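Local atomic coordinates of putative uncharacterized protein (Wolbachia pipientis, PDB entry 3F4S), a protein that probably catalyses the formation of disulfide bonds in substrate proteins as a DsbA-type thiol oxidoreductase with a thioredoxin fold. Residues M43-S48 / S55-N60; A47-Y52 / L89-L94; Y77-F82 / N106-V111; H81-Y86 / D154-D159; L167-T170 / F175-K178. The protein carries 1 engineered substitution. All coordinates share one frame; numbering follows the deposited sequence. Where two conformers were deposited one is given.

The five contacts are arranged about the central sheet of the thioredoxin fold; contacts 1 and 2 lie next to the C51-C54 disulfide at the start of helix 52-60. Contact 1 ties strand 41-47 to that helix, and contact 2 holds the connecting loop against helix 86-94. Contact 3 sits about 8 Å, centre to centre, from each of them and brings helix 101-113 onto strand 75-81. Contact 4 begins where that strand ends, its centre again about 8 Å from that of contact 2, and links H81 and P83 to helix 150-167. Contact 5 follows that helix into strand 174-179, its centre about 18 Å from that of contact 2; F82 packing on I169 joins it to contacts 3 and 4.

Contact 1 of 5, residues M43-S48 / S55-N60; sequences MIEYAS and SLFHRN
OE2 of E45 accepts a hydrogen bond from NE2 of H58 at 2.6 Å, with a nearly straight N-H...O angle of 167°. The oxygen uses its syn lone pair, on the side of its twin, and lies almost in the imidazole plane; carboxylate and ring are only 20° apart, so two flat groups meet edge on from opposite directions. OE1 of E45 lies 3.2 Å from NE2 of H58 and is hydrogen-bonded to the hydroxyl of Y77 on the adjacent strand 75-81. With both oxygens engaged, the rotation of the group is probably fixed. The acid reaches the helix because its chain is extended, with CG anti to the backbone N (chi1 173°) and the next torsion also anti. F57 completes the contact: its CE2 stands 4.3 Å from OE1 of E45, with the oxygen near the plane of the phenyl ring, and the same CE2 lies 4.1 Å above one face of the H58 ring. F112 stacks with that imidazole, and F175 meets F57. The contact joins strand 41-47 to the helix beginning at the CxxC motif, and E45 holds a position that probably corresponds to the buried glutamate of E. coli DsbA. Chemically, this is a buried polar link among aromatic rings, in which both oxygens of a buried carboxylate are engaged.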
# COMPACT_ATOMS: atom_id res chain seq x y z
N MET A 43 4.54 7.69 -5.00
CA MET A 43 4.11 7.53 -3.62
C MET A 43 4.25 6.07 -3.22
O MET A 43 3.71 5.18 -3.88
CB MET A 43 2.66 7.97 -3.41
CG MET A 43 2.06 7.50 -2.07
SD MET A 43 0.34 7.95 -1.84
CE MET A 43 0.48 9.72 -1.61
N ILE A 44 4.98 5.83 -2.13
CA ILE A 44 5.07 4.50 -1.53
C ILE A 44 4.36 4.58 -0.19
O ILE A 44 4.67 5.45 0.62
CB ILE A 44 6.53 4.07 -1.32
CG1 ILE A 44 7.25 3.94 -2.66
CG2 ILE A 44 6.60 2.75 -0.53
CD1 ILE A 44 8.76 3.80 -2.55
N GLU A 45 3.40 3.69 0.03
CA GLU A 45 2.68 3.65 1.29
C GLU A 45 2.94 2.32 1.98
O GLU A 45 2.81 1.26 1.36
CB GLU A 45 1.17 3.80 1.05
CG GLU A 45 0.36 3.59 2.32
CD GLU A 45 -1.16 3.65 2.11
OE1 GLU A 45 -1.61 3.96 0.98
OE2 GLU A 45 -1.90 3.38 3.08
N TYR A 46 3.29 2.37 3.26
CA TYR A 46 3.28 1.19 4.12
C TYR A 46 2.10 1.28 5.07
O TYR A 46 1.93 2.28 5.77
CB TYR A 46 4.56 1.10 4.94
CG TYR A 46 5.80 0.68 4.18
CD1 TYR A 46 6.16 -0.66 4.07
CD2 TYR A 46 6.61 1.64 3.57
CE1 TYR A 46 7.31 -1.04 3.38
CE2 TYR A 46 7.75 1.27 2.88
CZ TYR A 46 8.09 -0.07 2.78
OH TYR A 46 9.23 -0.43 2.11
N ALA A 47 1.28 0.23 5.13
CA ALA A 47 0.15 0.23 6.05
C ALA A 47 -0.27 -1.18 6.41
O ALA A 47 -0.03 -2.12 5.65
CB ALA A 47 -1.03 1.00 5.45
N SER A 48 -0.89 -1.32 7.58
CA SER A 48 -1.52 -2.56 7.99
C SER A 48 -2.98 -2.53 7.57
O SER A 48 -3.66 -1.51 7.75
CB SER A 48 -1.45 -2.69 9.52
OG SER A 48 -2.45 -3.56 10.00
N SER A 55 -7.57 2.47 7.59
CA SER A 55 -8.86 2.22 6.96
C SER A 55 -9.59 3.53 6.65
O SER A 55 -10.07 3.73 5.53
CB SER A 55 -9.72 1.33 7.85
OG SER A 55 -11.03 1.23 7.35
N LEU A 56 -9.67 4.41 7.64
CA LEU A 56 -10.38 5.67 7.46
C LEU A 56 -9.74 6.49 6.35
O LEU A 56 -10.43 7.08 5.52
CB LEU A 56 -10.43 6.49 8.76
CG LEU A 56 -11.22 5.87 9.91
CD1 LEU A 56 -11.02 6.69 11.18
CD2 LEU A 56 -12.69 5.75 9.57
N PHE A 57 -8.41 6.53 6.34
CA PHE A 57 -7.70 7.22 5.27
C PHE A 57 -8.08 6.65 3.90
O PHE A 57 -8.36 7.38 2.96
CB PHE A 57 -6.18 7.14 5.47
CG PHE A 57 -5.39 7.62 4.29
CD1 PHE A 57 -5.24 8.98 4.06
CD2 PHE A 57 -4.83 6.72 3.40
CE1 PHE A 57 -4.51 9.43 2.96
CE2 PHE A 57 -4.11 7.16 2.30
CZ PHE A 57 -3.95 8.52 2.08
N HIS A 58 -8.10 5.32 3.80
CA HIS A 58 -8.45 4.67 2.54
C HIS A 58 -9.90 4.85 2.12
O HIS A 58 -10.22 4.83 0.93
CB HIS A 58 -8.01 3.21 2.55
CG HIS A 58 -6.56 3.07 2.27
ND1 HIS A 58 -6.06 2.97 0.99
CD2 HIS A 58 -5.49 3.14 3.09
CE1 HIS A 58 -4.74 2.93 1.04
NE2 HIS A 58 -4.37 3.03 2.30
N ARG A 59 -10.77 5.04 3.10
CA ARG A 59 -12.20 5.22 2.85
C ARG A 59 -12.51 6.65 2.42
O ARG A 59 -13.32 6.88 1.52
CB ARG A 59 -12.98 4.87 4.12
CG ARG A 59 -14.47 4.65 3.91
CD ARG A 59 -15.14 4.30 5.24
NE ARG A 59 -14.37 3.30 5.97
CZ ARG A 59 -14.65 2.89 7.21
NH1 ARG A 59 -13.89 1.97 7.79
NH2 ARG A 59 -15.68 3.39 7.87
N ASN A 60 -11.87 7.61 3.07
CA ASN A 60 -12.27 9.01 2.94
C ASN A 60 -11.32 9.97 2.24
O ASN A 60 -11.73 11.06 1.84
CB ASN A 60 -12.64 9.57 4.30
CG ASN A 60 -13.80 8.82 4.92
OD1 ASN A 60 -14.76 8.47 4.23
ND2 ASN A 60 -13.71 8.55 6.21

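Contact 2 of 5, residues A47-Y52 / L89-L94; sequences ASLTCY and LKAAML
Apolar contact dominates, and it rests on one branch of one side chain: CD1 of L49 lies 3.7 Å from CB of A91. The same methyl comes within 4.0 Å of the backbone N of A92, so it rests against the helix backbone as well as the methyl of A91. CG of L49 is anti to its carbonyl carbon (chi1 -68°), which aims the branched end from the loop at helix 86-94. At A91, a small residue, the CA atoms of L49 and A91 are 7.3 Å apart; CB of A92 stays farther off, 4.8 Å from the leucine.

Polar bonds lie within the loop. N of T50 donates to OG of S48 at 3.2 Å (N-H...O angle 153°), an ST turn, while N of C51 donates to O of S48 at 3.2 Å and closes a type I turn from S48 to C51. Both bonds span the turn that contains L49. OG1 of T50 is in turn hydrogen-bonded to D85. C51, paired in a disulfide with C54, takes the N-cap position of the next helix.

In the fold, this is the loop between strand 41-47 and the CxxC helix. Beyond A91, L49 also packs on N108, V111 and F112 of helix 101-113 and on H81 at the end of strand 75-81, while A92 leans on I156 of helix 150-167.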
# COMPACT_ATOMS: atom_id res chain seq x y z
N ALA A 47 1.28 0.23 5.13
CA ALA A 47 0.15 0.23 6.05
C ALA A 47 -0.27 -1.18 6.41
O ALA A 47 -0.03 -2.12 5.65
CB ALA A 47 -1.03 1.00 5.45
N SER A 48 -0.89 -1.32 7.58
CA SER A 48 -1.52 -2.56 7.99
C SER A 48 -2.98 -2.53 7.57
O SER A 48 -3.66 -1.51 7.75
CB SER A 48 -1.45 -2.69 9.52
OG SER A 48 -2.45 -3.56 10.00
N LEU A 49 -3.46 -3.63 7.01
CA LEU A 49 -4.84 -3.69 6.54
C LEU A 49 -5.87 -3.63 7.67
O LEU A 49 -7.05 -3.39 7.41
CB LEU A 49 -5.07 -4.94 5.68
CG LEU A 49 -4.33 -4.95 4.33
CD1 LEU A 49 -4.40 -6.33 3.66
CD2 LEU A 49 -4.90 -3.88 3.41
N THR A 50 -5.43 -3.87 8.90
CA THR A 50 -6.32 -3.91 10.06
C THR A 50 -6.20 -2.65 10.92
O THR A 50 -6.79 -2.54 12.00
CB THR A 50 -6.01 -5.12 10.95
OG1 THR A 50 -4.64 -5.07 11.35
CG2 THR A 50 -6.27 -6.43 10.19
N CYS A 51 -5.41 -1.69 10.45
CA CYS A 51 -5.18 -0.46 11.20
C CYS A 51 -6.31 0.55 10.97
O CYS A 51 -6.59 0.93 9.83
CB CYS A 51 -3.83 0.13 10.81
SG CYS A 51 -3.58 1.82 11.37
N TYR A 52 -6.95 0.96 12.05
CA TYR A 52 -8.17 1.78 12.00
C TYR A 52 -8.00 3.11 11.26
O TYR A 52 -8.76 3.42 10.32
CB TYR A 52 -8.75 1.99 13.41
CG TYR A 52 -10.02 2.83 13.46
CD1 TYR A 52 -11.11 2.52 12.66
CD2 TYR A 52 -10.12 3.92 14.32
CE1 TYR A 52 -12.28 3.29 12.70
CE2 TYR A 52 -11.26 4.69 14.37
CZ TYR A 52 -12.34 4.37 13.57
OH TYR A 52 -13.47 5.15 13.64
N LEU A 89 -1.86 -10.25 8.48
CA LEU A 89 -0.84 -11.00 7.75
C LEU A 89 -1.51 -11.97 6.78
O LEU A 89 -1.10 -12.09 5.63
CB LEU A 89 0.10 -11.72 8.72
CG LEU A 89 1.19 -12.58 8.09
CD1 LEU A 89 1.95 -11.83 7.00
CD2 LEU A 89 2.13 -13.06 9.17
N LYS A 90 -2.56 -12.65 7.24
CA LYS A 90 -3.31 -13.54 6.36
C LYS A 90 -3.96 -12.76 5.21
O LYS A 90 -3.99 -13.23 4.06
CB LYS A 90 -4.37 -14.33 7.15
CG LYS A 90 -3.77 -15.42 8.05
CD LYS A 90 -3.33 -16.62 7.24
CE LYS A 90 -2.47 -17.55 8.07
NZ LYS A 90 -2.24 -18.88 7.40
N ALA A 91 -4.47 -11.57 5.51
CA ALA A 91 -5.06 -10.72 4.47
C ALA A 91 -3.99 -10.34 3.44
O ALA A 91 -4.23 -10.40 2.23
CB ALA A 91 -5.70 -9.48 5.08
N ALA A 92 -2.81 -9.95 3.93
CA ALA A 92 -1.72 -9.59 3.03
C ALA A 92 -1.33 -10.77 2.14
O ALA A 92 -1.06 -10.60 0.95
CB ALA A 92 -0.51 -9.10 3.84
N MET A 93 -1.29 -11.96 2.72
CA MET A 93 -1.01 -13.16 1.93
C MET A 93 -2.08 -13.37 0.86
O MET A 93 -1.77 -13.67 -0.30
CB MET A 93 -0.91 -14.39 2.85
CG MET A 93 0.32 -14.36 3.77
SD MET A 93 0.27 -15.61 5.07
CE MET A 93 0.25 -17.12 4.10
N LEU A 94 -3.34 -13.21 1.24
CA LEU A 94 -4.44 -13.42 0.31
C LEU A 94 -4.39 -12.44 -0.87
O LEU A 94 -4.80 -12.78 -1.97
CB LEU A 94 -5.79 -13.33 1.03
CG LEU A 94 -7.04 -13.68 0.21
CD1 LEU A 94 -6.88 -15.04 -0.48
CD2 LEU A 94 -8.28 -13.65 1.09

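Contact 3 of 5, residues Y77-F82 / N106-V111; sequences YIFRHF and NFNKAV
The amide of N108 faces two aromatic side chains of the strand, one atom to each, and these account for all the close contacts between the two segments. Its ND2 lies 3.7 Å from CD2 of F79 and 3.9 Å from CE2, approaching the phenyl ring at a slant with the amide and ring planes 49° apart. Its OD1 turns to the neighbouring ring, H81, where CE1 is 3.5 Å off and the oxygen sits at the edge of the imidazole, near its plane. Amide and imidazole stand almost perpendicular, at 82°, so the oxygen meets the ring edge while the plane of the amide is turned across it. CE1, between two nitrogens, carries a polarised C-H, which probably makes this a favourable approach; even so, OD1 is buried with no hydrogen-bonding partner in the model. H81 takes its polar partner elsewhere, NE2 being bonded to OG of S95.

Away from this amide the fit loosens quickly. F107 comes no nearer than 6.0 Å to segment 77-82, and on the far side of the helix N106 and K109 are partly exposed. The CA atoms of F79 and N108 remain 9.3 Å apart, so the gap is bridged by side chains alone.

Helix 101-113 thus packs over strand 75-81 of the central sheet. F79 also touches E45 and A47 of the adjoining strand 41-47, and F107 touches L94 of helix 86-94 and stacks with Y98.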
# COMPACT_ATOMS: atom_id res chain seq x y z
N TYR A 77 1.65 4.87 -7.73
CA TYR A 77 1.35 4.47 -6.35
C TYR A 77 1.80 3.04 -6.08
O TYR A 77 1.41 2.10 -6.79
CB TYR A 77 -0.15 4.62 -6.08
CG TYR A 77 -0.64 4.07 -4.76
CD1 TYR A 77 -0.37 4.74 -3.57
CD2 TYR A 77 -1.41 2.91 -4.71
CE1 TYR A 77 -0.84 4.25 -2.35
CE2 TYR A 77 -1.88 2.41 -3.51
CZ TYR A 77 -1.60 3.08 -2.33
OH TYR A 77 -2.08 2.60 -1.13
N ILE A 78 2.61 2.87 -5.04
CA ILE A 78 3.11 1.56 -4.63
C ILE A 78 2.75 1.30 -3.18
O ILE A 78 3.29 1.93 -2.27
CB ILE A 78 4.63 1.46 -4.79
CG1 ILE A 78 5.03 1.72 -6.24
CG2 ILE A 78 5.12 0.10 -4.30
CD1 ILE A 78 6.53 1.59 -6.52
N PHE A 79 1.83 0.35 -2.97
CA PHE A 79 1.41 -0.04 -1.64
C PHE A 79 2.25 -1.23 -1.19
O PHE A 79 2.40 -2.20 -1.94
CB PHE A 79 -0.07 -0.46 -1.65
CG PHE A 79 -0.60 -0.83 -0.29
CD1 PHE A 79 -0.79 0.13 0.69
CD2 PHE A 79 -0.91 -2.15 0.01
CE1 PHE A 79 -1.28 -0.20 1.94
CE2 PHE A 79 -1.40 -2.50 1.27
CZ PHE A 79 -1.58 -1.52 2.23
N ARG A 80 2.81 -1.13 0.01
CA ARG A 80 3.59 -2.22 0.59
C ARG A 80 2.98 -2.64 1.92
O ARG A 80 2.59 -1.79 2.74
CB ARG A 80 5.06 -1.82 0.76
CG ARG A 80 5.79 -1.66 -0.57
CD ARG A 80 7.23 -1.18 -0.40
NE ARG A 80 7.85 -0.92 -1.70
CZ ARG A 80 8.95 -0.21 -1.86
NH1 ARG A 80 9.56 0.32 -0.81
NH2 ARG A 80 9.45 -0.02 -3.08
N HIS A 81 2.86 -3.95 2.12
CA HIS A 81 2.21 -4.48 3.32
C HIS A 81 3.06 -4.25 4.57
O HIS A 81 4.30 -4.29 4.51
CB HIS A 81 1.92 -5.97 3.15
CG HIS A 81 0.82 -6.27 2.17
ND1 HIS A 81 -0.48 -5.86 2.37
CD2 HIS A 81 0.83 -6.95 1.00
CE1 HIS A 81 -1.23 -6.27 1.36
NE2 HIS A 81 -0.46 -6.93 0.51
N PHE A 82 2.39 -4.02 5.69
CA PHE A 82 3.06 -3.92 6.98
C PHE A 82 2.14 -4.55 8.01
O PHE A 82 1.53 -3.84 8.82
CB PHE A 82 3.32 -2.46 7.32
CG PHE A 82 4.41 -2.25 8.34
CD1 PHE A 82 5.72 -2.04 7.94
CD2 PHE A 82 4.13 -2.28 9.70
CE1 PHE A 82 6.73 -1.84 8.87
CE2 PHE A 82 5.13 -2.09 10.64
CZ PHE A 82 6.44 -1.87 10.22
N ASN A 106 -8.06 -3.33 -5.50
CA ASN A 106 -9.45 -3.49 -5.08
C ASN A 106 -9.60 -4.48 -3.93
O ASN A 106 -10.49 -4.33 -3.08
CB ASN A 106 -10.35 -3.89 -6.26
CG ASN A 106 -10.74 -2.70 -7.11
OD1 ASN A 106 -10.68 -1.56 -6.66
ND2 ASN A 106 -11.15 -2.96 -8.35
N PHE A 107 -8.74 -5.49 -3.89
CA PHE A 107 -8.77 -6.40 -2.76
C PHE A 107 -8.37 -5.67 -1.47
O PHE A 107 -9.08 -5.74 -0.46
CB PHE A 107 -7.85 -7.62 -2.97
CG PHE A 107 -7.70 -8.45 -1.73
CD1 PHE A 107 -8.65 -9.42 -1.41
CD2 PHE A 107 -6.65 -8.21 -0.84
CE1 PHE A 107 -8.53 -10.17 -0.25
CE2 PHE A 107 -6.53 -8.95 0.32
CZ PHE A 107 -7.47 -9.93 0.62
N ASN A 108 -7.23 -4.99 -1.50
CA ASN A 108 -6.80 -4.24 -0.32
C ASN A 108 -7.85 -3.22 0.11
O ASN A 108 -8.12 -3.08 1.31
CB ASN A 108 -5.43 -3.60 -0.54
CG ASN A 108 -4.33 -4.63 -0.66
OD1 ASN A 108 -4.36 -5.66 0.01
ND2 ASN A 108 -3.37 -4.38 -1.54
N LYS A 109 -8.43 -2.54 -0.87
CA LYS A 109 -9.51 -1.58 -0.62
C LYS A 109 -10.69 -2.22 0.12
O LYS A 109 -11.24 -1.65 1.07
CB LYS A 109 -9.99 -0.96 -1.94
CG LYS A 109 -11.11 0.05 -1.76
CD LYS A 109 -11.27 0.92 -3.00
CE LYS A 109 -11.70 0.08 -4.18
NZ LYS A 109 -13.16 -0.20 -4.16
N ALA A 110 -11.07 -3.41 -0.32
CA ALA A 110 -12.18 -4.13 0.30
C ALA A 110 -11.85 -4.50 1.75
O ALA A 110 -12.70 -4.38 2.63
CB ALA A 110 -12.52 -5.39 -0.49
N VAL A 111 -10.62 -4.95 1.99
CA VAL A 111 -10.23 -5.29 3.36
C VAL A 111 -10.30 -4.04 4.26
O VAL A 111 -10.90 -4.06 5.34
CB VAL A 111 -8.84 -5.98 3.43
CG1 VAL A 111 -8.48 -6.31 4.89
CG2 VAL A 111 -8.84 -7.27 2.57

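Contact 4 of 5, residues H81-Y86 / D154-D159; sequences HFPLDY and DKIVND
The pyrrolidine ring of P83 meets I156 directly: in the conformer given, its CG and CD lie 3.7 and 3.8 Å from CG2 of I156, the two side chains crossing at about a right angle. The imidazole of H81 has other neighbours, with CB of A92 over one face, 3.5 Å from CG of H81, and F79 on the opposite side, edge-to-face. Toward the helix H81 offers its CB, 4.2 Å from CG2 of I156. A single branch of the isoleucine therefore fills the angle between the two residues: CG2 is anti to the backbone N, which points it at the loop, whereas CG1 is anti to the carbonyl carbon.

A polar bridge runs beside this apolar patch. One water donates to O of H81 at 2.8 Å and to O of I156, also at 2.8 Å. It thereby gives a partner to a carbonyl on each side and couples the end of strand 75-81 to the helix through solvent. O of P83 is tied to the same helix by NZ of K160.

The loop then leads into helix 86-94, with D85 as its N-cap, whose OD1 accepts from N of G88. Helix 150-167 lies against both loop and helix: I156 packs on L89, and P83 also touches A92.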
# COMPACT_ATOMS: atom_id res chain seq x y z
N HIS A 81 2.86 -3.95 2.12
CA HIS A 81 2.21 -4.48 3.32
C HIS A 81 3.06 -4.25 4.57
O HIS A 81 4.30 -4.29 4.51
CB HIS A 81 1.92 -5.97 3.15
CG HIS A 81 0.82 -6.27 2.17
ND1 HIS A 81 -0.48 -5.86 2.37
CD2 HIS A 81 0.83 -6.95 1.00
CE1 HIS A 81 -1.23 -6.27 1.36
NE2 HIS A 81 -0.46 -6.93 0.51
N PHE A 82 2.39 -4.02 5.69
CA PHE A 82 3.06 -3.92 6.98
C PHE A 82 2.14 -4.55 8.01
O PHE A 82 1.53 -3.84 8.82
CB PHE A 82 3.32 -2.46 7.32
CG PHE A 82 4.41 -2.25 8.34
CD1 PHE A 82 5.72 -2.04 7.94
CD2 PHE A 82 4.13 -2.28 9.70
CE1 PHE A 82 6.73 -1.84 8.87
CE2 PHE A 82 5.13 -2.09 10.64
CZ PHE A 82 6.44 -1.87 10.22
N PRO A 83 2.01 -5.89 7.99
CA PRO A 83 1.01 -6.48 8.88
C PRO A 83 1.48 -6.54 10.32
O PRO A 83 2.68 -6.64 10.58
CB PRO A 83 0.80 -7.88 8.30
CG PRO A 83 1.29 -7.77 6.87
CD PRO A 83 2.45 -6.84 6.96
N LEU A 84 0.52 -6.44 11.23
CA LEU A 84 0.82 -6.35 12.66
C LEU A 84 0.12 -7.42 13.48
O LEU A 84 0.29 -7.48 14.71
CB LEU A 84 0.44 -4.97 13.19
CG LEU A 84 1.26 -3.82 12.60
CD1 LEU A 84 0.70 -2.50 13.06
CD2 LEU A 84 2.73 -3.95 12.98
N ASP A 85 -0.67 -8.26 12.82
CA ASP A 85 -1.44 -9.27 13.53
C ASP A 85 -1.79 -10.42 12.60
O ASP A 85 -1.46 -10.40 11.40
CB ASP A 85 -2.70 -8.65 14.13
CG ASP A 85 -3.49 -7.88 13.10
OD1 ASP A 85 -3.72 -8.43 12.02
OD2 ASP A 85 -3.88 -6.73 13.35
N TYR A 86 -2.47 -11.43 13.14
CA TYR A 86 -2.78 -12.63 12.38
C TYR A 86 -3.68 -12.33 11.17
O TYR A 86 -3.36 -12.73 10.04
CB TYR A 86 -3.41 -13.69 13.29
CG TYR A 86 -3.79 -14.96 12.59
CD1 TYR A 86 -2.87 -16.01 12.44
CD2 TYR A 86 -5.07 -15.14 12.08
CE1 TYR A 86 -3.23 -17.20 11.80
CE2 TYR A 86 -5.44 -16.31 11.44
CZ TYR A 86 -4.52 -17.34 11.30
OH TYR A 86 -4.92 -18.50 10.67
N ASP A 154 6.70 -15.42 4.01
CA ASP A 154 8.11 -15.09 4.21
C ASP A 154 8.46 -13.77 3.53
O ASP A 154 9.15 -12.93 4.10
CB ASP A 154 9.01 -16.18 3.65
CG ASP A 154 9.03 -17.44 4.49
OD1 ASP A 154 8.52 -17.42 5.64
OD2 ASP A 154 9.54 -18.47 4.00
N LYS A 155 8.01 -13.61 2.29
CA LYS A 155 8.30 -12.40 1.55
C LYS A 155 7.69 -11.19 2.25
O LYS A 155 8.34 -10.16 2.41
CB LYS A 155 7.79 -12.50 0.11
CG LYS A 155 7.89 -11.22 -0.70
N ILE A 156 6.45 -11.32 2.69
CA ILE A 156 5.78 -10.22 3.37
C ILE A 156 6.50 -9.81 4.66
O ILE A 156 6.76 -8.63 4.89
CB ILE A 156 4.31 -10.55 3.68
CG1 ILE A 156 3.51 -10.60 2.37
CG2 ILE A 156 3.72 -9.50 4.61
CD1 ILE A 156 2.21 -11.38 2.46
N VAL A 157 6.82 -10.79 5.51
CA VAL A 157 7.46 -10.45 6.78
C VAL A 157 8.89 -9.95 6.59
O VAL A 157 9.37 -9.13 7.38
CB VAL A 157 7.40 -11.59 7.84
CG1 VAL A 157 5.95 -11.93 8.18
CG2 VAL A 157 8.17 -12.83 7.37
N ASN A 158 9.57 -10.41 5.56
CA ASN A 158 10.91 -9.92 5.29
C ASN A 158 10.89 -8.51 4.70
O ASN A 158 11.71 -7.67 5.07
CB ASN A 158 11.71 -10.91 4.45
CG ASN A 158 12.25 -12.06 5.30
OD1 ASN A 158 11.66 -13.14 5.37
ND2 ASN A 158 13.36 -11.81 5.98
N ASP A 159 9.94 -8.23 3.82
CA ASP A 159 9.78 -6.87 3.32
C ASP A 159 9.48 -5.91 4.47
O ASP A 159 9.98 -4.79 4.51
CB ASP A 159 8.68 -6.78 2.26
CG ASP A 159 9.07 -7.41 0.94
OD1 ASP A 159 10.26 -7.72 0.75
OD2 ASP A 159 8.16 -7.60 0.10
O HOH W 1 5.48 -6.64 3.48

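Contact 5 of 5, residues L167-T170 / F175-K178; sequences LGIT and FFIK
L167 and F176 are brought together by similar first torsions: each has CG anti to its own carbonyl carbon, at chi1 -60° and -62°. The leucine directs CD1 to within 4.0 Å of CE2 of F176 and 4.1 Å of CZ. CB of L167 is also 4.1 Å from CZ, so the far corner of the phenyl ring is held by two carbons of one side chain, approaching at a slant. I169 supplies a second, lighter touch: its CD1 stands 4.4 Å from CE2 of F176, at the edge of the ring and near its plane. The CA atoms of L167 and F176 are 10.1 Å apart, and the long side chains close that distance.

Between the two aliphatic residues, G168 leaves the helix with positive phi (67°); at this bend the chain turns, and L167 and I169 both reach the same ring. The contact is wholly apolar packing.

It fastens the end of helix 150-167 and the loop after it to strand 174-179. Both L167 and I169 also pack on Y46 of the neighbouring strand 41-47, F176 touches L25 and K192, and I169 meets F82. F175, the preceding residue, meets F202 edge-to-face.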
# COMPACT_ATOMS: atom_id res chain seq x y z
N LEU A 167 14.15 1.97 7.05
CA LEU A 167 13.33 3.17 6.95
C LEU A 167 12.82 3.65 8.31
O LEU A 167 12.17 4.70 8.39
CB LEU A 167 12.17 2.95 5.98
CG LEU A 167 12.57 2.62 4.54
CD1 LEU A 167 11.35 2.20 3.72
CD2 LEU A 167 13.27 3.80 3.91
N GLY A 168 13.10 2.89 9.36
CA GLY A 168 12.73 3.29 10.71
C GLY A 168 11.24 3.31 10.99
O GLY A 168 10.76 4.10 11.80
N ILE A 169 10.49 2.44 10.32
CA ILE A 169 9.04 2.42 10.50
C ILE A 169 8.63 1.76 11.81
O ILE A 169 8.99 0.61 12.09
CB ILE A 169 8.33 1.75 9.31
CG1 ILE A 169 8.69 2.46 8.01
CG2 ILE A 169 6.82 1.75 9.53
CD1 ILE A 169 7.95 1.95 6.81
N THR A 170 7.87 2.49 12.62
CA THR A 170 7.32 1.93 13.85
C THR A 170 5.80 1.91 13.79
O THR A 170 5.18 0.86 13.96
CB THR A 170 7.80 2.71 15.09
OG1 THR A 170 7.36 4.07 15.00
CG2 THR A 170 9.32 2.68 15.18
N PHE A 175 3.96 7.25 4.53
CA PHE A 175 3.99 7.56 3.11
C PHE A 175 5.31 8.19 2.73
O PHE A 175 5.81 9.07 3.43
CB PHE A 175 2.88 8.54 2.74
CG PHE A 175 1.51 8.09 3.15
CD1 PHE A 175 0.70 7.40 2.26
CD2 PHE A 175 1.03 8.35 4.42
CE1 PHE A 175 -0.56 6.98 2.63
CE2 PHE A 175 -0.23 7.93 4.80
CZ PHE A 175 -1.03 7.24 3.91
N PHE A 176 5.87 7.75 1.61
CA PHE A 176 7.03 8.41 1.05
C PHE A 176 6.60 8.97 -0.30
O PHE A 176 6.12 8.23 -1.16
CB PHE A 176 8.20 7.43 0.89
CG PHE A 176 8.68 6.87 2.20
CD1 PHE A 176 9.61 7.55 2.97
CD2 PHE A 176 8.19 5.66 2.67
CE1 PHE A 176 10.05 7.03 4.17
CE2 PHE A 176 8.63 5.13 3.87
CZ PHE A 176 9.56 5.83 4.62
N ILE A 177 6.76 10.28 -0.45
CA ILE A 177 6.35 10.96 -1.67
C ILE A 177 7.54 11.73 -2.25
O ILE A 177 8.11 12.60 -1.60
CB ILE A 177 5.18 11.92 -1.42
CG1 ILE A 177 4.05 11.20 -0.69
CG2 ILE A 177 4.69 12.52 -2.75
CD1 ILE A 177 2.96 12.13 -0.19
N LYS A 178 7.92 11.39 -3.48
CA LYS A 178 9.14 11.91 -4.06
C LYS A 178 9.05 11.89 -5.58
O LYS A 178 8.11 11.33 -6.15
CB LYS A 178 10.34 11.07 -3.60
CG LYS A 178 10.29 9.62 -4.07
CD LYS A 178 11.37 8.75 -3.43
CE LYS A 178 12.76 9.26 -3.75
NZ LYS A 178 13.03 9.34 -5.21